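Local structure of flavin prenyltransferase UbiX (Methanocaldococcus jannaschii, 6M8V) at residues K39-K42 against E43-I47; K17-L20 against E21-K24. The protein probably transfers a dimethylallyl group from dimethylallyl phosphate to reduced FMN, making the prenylated flavin cofactor used by the decarboxylase UbiD. One frame throughout, in Å; residues are numbered along the deposited sequence.

Interaction 1 (K39-K42 against E43-I47); sequences KIIK and EELDI. With FMN (flavin mononucleotide), chain B.
The carbonyl oxygen of Ile40 accepts the backbone N-H of Glu44 at 2.8 Å (N to O), a nearly straight bond with 162° at the hydrogen. This i to i+4 bond sets the two side chains one turn apart and side by side, pointing the same way. With CG1 beside the backbone N (chi1 -68°), the CG2 branch of Ile40 stands anti to that N and lies against the Glu44 carboxylate, 3.7 Å from CD. Ile40 CD1, on the other branch, sits 3.7 Å from FMN C6, probably one of the two flavin atoms that take the dimethylallyl group, as in the UbiX family. Glu44 runs extended beyond CG, and both its oxygens are engaged on the flavin-binding loop: OE2 with Ser11 OG and OE1 with Gly12 N. Tyr150 of the second subunit packs on the same glutamate.

One residue on, Leu45 N binds Ile41 O at 2.9 Å, and Ile41 CG2 meets Ile47 CG1 at 4.2 Å. The bond from Asp46 N to Lys42 O is weak, and Asp46 is the first residue to leave helical geometry, with positive phi. Beyond it Ile47 O lies 3.3 Å from Lys42 CA in a CA-H...O contact. The arrangement is the C-terminal end of a helix in a Rossmann-like flavoprotein fold, with one isoleucine lining the FMN pocket.

Interaction 2 (K17-L20 against E21-K24); sequences KRLL and EVLK
Glu21 lies across the ends of Lys17 and Arg18, crossing both side chains at a slant, and its carboxylate joins them in a salt-bridge network. Its CG takes the position between the backbone N and the carbonyl carbon (chi1 47°), which turns the chain back over the preceding turn: Glu21 CG packs 3.2 Å from Arg18 O, and the extended remainder carries the carboxylate toward both bases. Each oxygen has its own partner. Glu21 OE2 receives Arg18 NE at 2.9 Å, on its anti side and well out of the carboxylate plane, although the carboxylate and guanidinium planes are only 16° apart. Glu21 OE1 receives Lys17 NZ at 3.2 Å on the syn side. The lysine runs straight to CE and bends only at its last torsion, bringing the ammonium to the oxygen. Two positive groups on one carboxylate would probably favour its ionised form. Arg18 itself folds at chi2 and chi3, and its NH1 is held by Asn161, so both NE and NH1 of the guanidinium are engaged.

Leu19 and Leu23 also meet at a slant, CD1 to CD1 at 3.7 Å. Val22 packs on Arg18, its CG1 4.1 Å from Arg18 CD, and sets its CG2 3.3 Å from Leu19 O. In the backbone, Val22 N binds Arg18 O at 3.1 Å, but the next bond, Leu23 N to Leu19 O, is weak.

Helix 13-22, with the residues that follow it, belongs to a beta-alpha-beta unit with strands 2-7 and 28-33. Leu20 and Leu23 pack on strand 28-33, Arg18, Val22 and Leu23 meet helix 156-171, and Lys17 and Leu20 touch helix 50-53.

In the fold
Both interactions are local contacts, mostly three or four residues apart, near the ends of neighbouring helices, 35-45 and 13-22, with centres about 17 Å apart. The helices touch where Leu45 CD1 meets Lys17 CD at 4.0 Å, and helix 50-53 packs on both. Each contact mixes buried aliphatic residues with more exposed charged ones. In interaction 2 the acid pairs with bases on its own helix, within a contact that no other protein chain of the assembly touches. In interaction 1 the buried acid instead ties its helix to the FMN-binding loop. Interaction 2 is thus intrachain packing against the central sheet, while interaction 1 borders the FMN site and two subunit interfaces.

Interaction 1 (K39-K42 against E43-I47)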
# COMPACT_ATOMS: atom_id res chain seq x y z
N LYS A 39 -10.47 18.47 -34.71
CA LYS A 39 -10.16 17.62 -35.86
C LYS A 39 -11.02 16.37 -35.89
O LYS A 39 -11.39 15.90 -36.97
CB LYS A 39 -8.68 17.25 -35.85
CG LYS A 39 -7.73 18.43 -35.93
CD LYS A 39 -6.37 18.09 -35.36
CE LYS A 39 -5.43 19.29 -35.38
NZ LYS A 39 -4.21 19.02 -34.58
N ILE A 40 -11.38 15.82 -34.73
CA ILE A 40 -12.16 14.59 -34.71
C ILE A 40 -13.61 14.87 -35.09
O ILE A 40 -14.25 14.08 -35.79
CB ILE A 40 -12.03 13.89 -33.34
CG1 ILE A 40 -10.60 13.38 -33.17
CG2 ILE A 40 -13.03 12.75 -33.22
CD1 ILE A 40 -10.43 12.37 -32.07
N ILE A 41 -14.16 16.00 -34.62
CA ILE A 41 -15.49 16.42 -35.05
C ILE A 41 -15.54 16.52 -36.57
O ILE A 41 -16.49 16.06 -37.22
CB ILE A 41 -15.86 17.76 -34.40
CG1 ILE A 41 -16.07 17.61 -32.89
CG2 ILE A 41 -17.11 18.36 -35.06
CD1 ILE A 41 -16.15 18.93 -32.17
N LYS A 42 -14.51 17.12 -37.17
CA LYS A 42 -14.46 17.26 -38.62
C LYS A 42 -14.38 15.89 -39.30
O LYS A 42 -15.06 15.65 -40.30
CB LYS A 42 -13.27 18.13 -39.02
CG LYS A 42 -12.83 18.04 -40.47
CD LYS A 42 -13.96 18.35 -41.46
CE LYS A 42 -14.32 19.83 -41.45
NZ LYS A 42 -15.76 20.03 -41.78
N GLU A 43 -13.56 14.99 -38.76
CA GLU A 43 -13.34 13.71 -39.42
C GLU A 43 -14.52 12.76 -39.23
O GLU A 43 -14.91 12.06 -40.18
CB GLU A 43 -12.06 13.06 -38.91
CG GLU A 43 -11.57 11.90 -39.76
CD GLU A 43 -10.92 12.35 -41.06
OE1 GLU A 43 -10.89 13.57 -41.33
OE2 GLU A 43 -10.43 11.48 -41.81
N GLU A 44 -15.10 12.72 -38.04
CA GLU A 44 -16.14 11.75 -37.73
C GLU A 44 -17.54 12.26 -38.01
O GLU A 44 -18.43 11.46 -38.30
CB GLU A 44 -16.05 11.32 -36.25
CG GLU A 44 -14.86 10.41 -35.93
CD GLU A 44 -14.94 9.82 -34.53
OE1 GLU A 44 -15.81 10.25 -33.73
OE2 GLU A 44 -14.13 8.93 -34.22
N LEU A 45 -17.77 13.56 -37.90
CA LEU A 45 -19.09 14.13 -38.12
C LEU A 45 -19.19 14.90 -39.43
O LEU A 45 -20.28 15.39 -39.76
CB LEU A 45 -19.47 15.04 -36.94
CG LEU A 45 -19.58 14.31 -35.60
CD1 LEU A 45 -19.98 15.25 -34.47
CD2 LEU A 45 -20.56 13.15 -35.70
N ASP A 46 -18.08 15.03 -40.17
CA ASP A 46 -18.05 15.67 -41.49
C ASP A 46 -18.68 17.06 -41.46
O ASP A 46 -19.20 17.55 -42.46
CB ASP A 46 -18.71 14.79 -42.55
CG ASP A 46 -17.86 13.58 -42.91
OD1 ASP A 46 -18.41 12.46 -42.97
OD2 ASP A 46 -16.64 13.75 -43.11
N ILE A 47 -18.64 17.70 -40.29
CA ILE A 47 -19.07 19.08 -40.12
C ILE A 47 -17.93 19.83 -39.44
O ILE A 47 -17.13 19.24 -38.70
CB ILE A 47 -20.37 19.19 -39.30
CG1 ILE A 47 -20.17 18.57 -37.91
CG2 ILE A 47 -21.52 18.53 -40.03
CD1 ILE A 47 -21.19 19.02 -36.89
N1 FMN B . -7.25 8.71 -27.80
C2 FMN B . -7.99 7.96 -26.91
O2 FMN B . -7.58 7.89 -25.76
N3 FMN B . -9.15 7.30 -27.29
C4 FMN B . -9.57 7.42 -28.61
O4 FMN B . -10.60 6.87 -29.02
C4A FMN B . -8.83 8.18 -29.50
N5 FMN B . -9.27 8.27 -30.80
C5A FMN B . -8.55 9.01 -31.70
C6 FMN B . -9.02 9.09 -33.00
C7 FMN B . -8.31 9.83 -33.93
C7M FMN B . -8.83 9.91 -35.33
C8 FMN B . -7.15 10.49 -33.56
C8M FMN B . -6.41 11.29 -34.59
C9 FMN B . -6.68 10.41 -32.26
C9A FMN B . -7.38 9.67 -31.32
N10 FMN B . -6.94 9.58 -30.01
C10 FMN B . -7.66 8.83 -29.11
C1' FMN B . -5.67 10.27 -29.59
C2' FMN B . -5.93 11.55 -28.79
O2' FMN B . -6.62 12.47 -29.60
C3' FMN B . -4.64 12.19 -28.32
O3' FMN B . -4.12 11.48 -27.21
C4' FMN B . -4.84 13.67 -27.98
O4' FMN B . -3.63 14.21 -27.51
C5' FMN B . -5.94 13.91 -26.95
O5' FMN B . -5.89 15.27 -26.55
P FMN B . -7.15 16.01 -25.87
O1P FMN B . -8.27 16.09 -26.87
O2P FMN B . -7.62 15.19 -24.69
O3P FMN B . -6.75 17.39 -25.42

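Interaction 2 (K17-L20 against E21-K24)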
# COMPACT_ATOMS: atom_id res chain seq x y z
N LYS A 17 -22.25 15.70 -29.29
CA LYS A 17 -23.20 16.45 -30.10
C LYS A 17 -24.63 16.19 -29.64
O LYS A 17 -25.41 17.12 -29.43
CB LYS A 17 -23.02 16.09 -31.58
CG LYS A 17 -23.99 16.81 -32.53
CD LYS A 17 -23.82 16.31 -33.97
CE LYS A 17 -24.80 16.97 -34.93
NZ LYS A 17 -26.23 16.72 -34.58
N ARG A 18 -24.99 14.91 -29.46
CA ARG A 18 -26.34 14.57 -29.02
C ARG A 18 -26.63 15.11 -27.63
O ARG A 18 -27.73 15.61 -27.37
CB ARG A 18 -26.54 13.06 -29.06
CG ARG A 18 -27.93 12.59 -28.65
CD ARG A 18 -29.02 13.15 -29.58
NE ARG A 18 -28.62 13.14 -30.98
CZ ARG A 18 -28.58 12.06 -31.75
NH1 ARG A 18 -28.93 10.87 -31.26
NH2 ARG A 18 -28.20 12.15 -33.02
N LEU A 19 -25.66 15.01 -26.71
CA LEU A 19 -25.87 15.55 -25.37
C LEU A 19 -26.12 17.06 -25.41
O LEU A 19 -26.97 17.57 -24.67
CB LEU A 19 -24.67 15.24 -24.47
CG LEU A 19 -24.67 15.90 -23.08
CD1 LEU A 19 -25.81 15.37 -22.22
CD2 LEU A 19 -23.33 15.71 -22.37
N LEU A 20 -25.39 17.77 -26.26
CA LEU A 20 -25.53 19.22 -26.33
C LEU A 20 -26.92 19.63 -26.83
O LEU A 20 -27.46 20.65 -26.39
CB LEU A 20 -24.46 19.82 -27.24
CG LEU A 20 -23.07 20.02 -26.64
CD1 LEU A 20 -22.08 20.24 -27.76
CD2 LEU A 20 -23.05 21.19 -25.68
N GLU A 21 -27.49 18.86 -27.76
CA GLU A 21 -28.79 19.27 -28.28
C GLU A 21 -29.94 18.87 -27.36
O GLU A 21 -30.91 19.63 -27.25
CB GLU A 21 -29.01 18.71 -29.70
CG GLU A 21 -28.69 17.25 -29.91
CD GLU A 21 -28.48 16.94 -31.39
OE1 GLU A 21 -27.90 17.80 -32.10
OE2 GLU A 21 -28.90 15.85 -31.85
N VAL A 22 -29.85 17.73 -26.67
CA VAL A 22 -30.88 17.43 -25.67
C VAL A 22 -30.78 18.33 -24.44
O VAL A 22 -31.73 18.40 -23.67
CB VAL A 22 -30.84 15.95 -25.24
CG1 VAL A 22 -30.92 15.03 -26.46
CG2 VAL A 22 -29.60 15.66 -24.41
N LEU A 23 -29.65 19.02 -24.25
CA LEU A 23 -29.48 19.95 -23.14
C LEU A 23 -29.83 21.39 -23.51
O LEU A 23 -29.85 22.24 -22.61
CB LEU A 23 -28.04 19.90 -22.62
CG LEU A 23 -27.66 18.76 -21.67
CD1 LEU A 23 -26.21 18.91 -21.26
CD2 LEU A 23 -28.56 18.80 -20.46
N LYS A 24 -30.10 21.64 -24.80
CA LYS A 24 -30.17 23.01 -25.32
C LYS A 24 -31.10 23.89 -24.50
O LYS A 24 -30.72 24.99 -24.08
CB LYS A 24 -30.63 23.00 -26.78
CG LYS A 24 -30.61 24.39 -27.46
CD LYS A 24 -29.52 25.29 -26.87
CE LYS A 24 -28.96 26.24 -27.88
NZ LYS A 24 -30.07 27.10 -28.40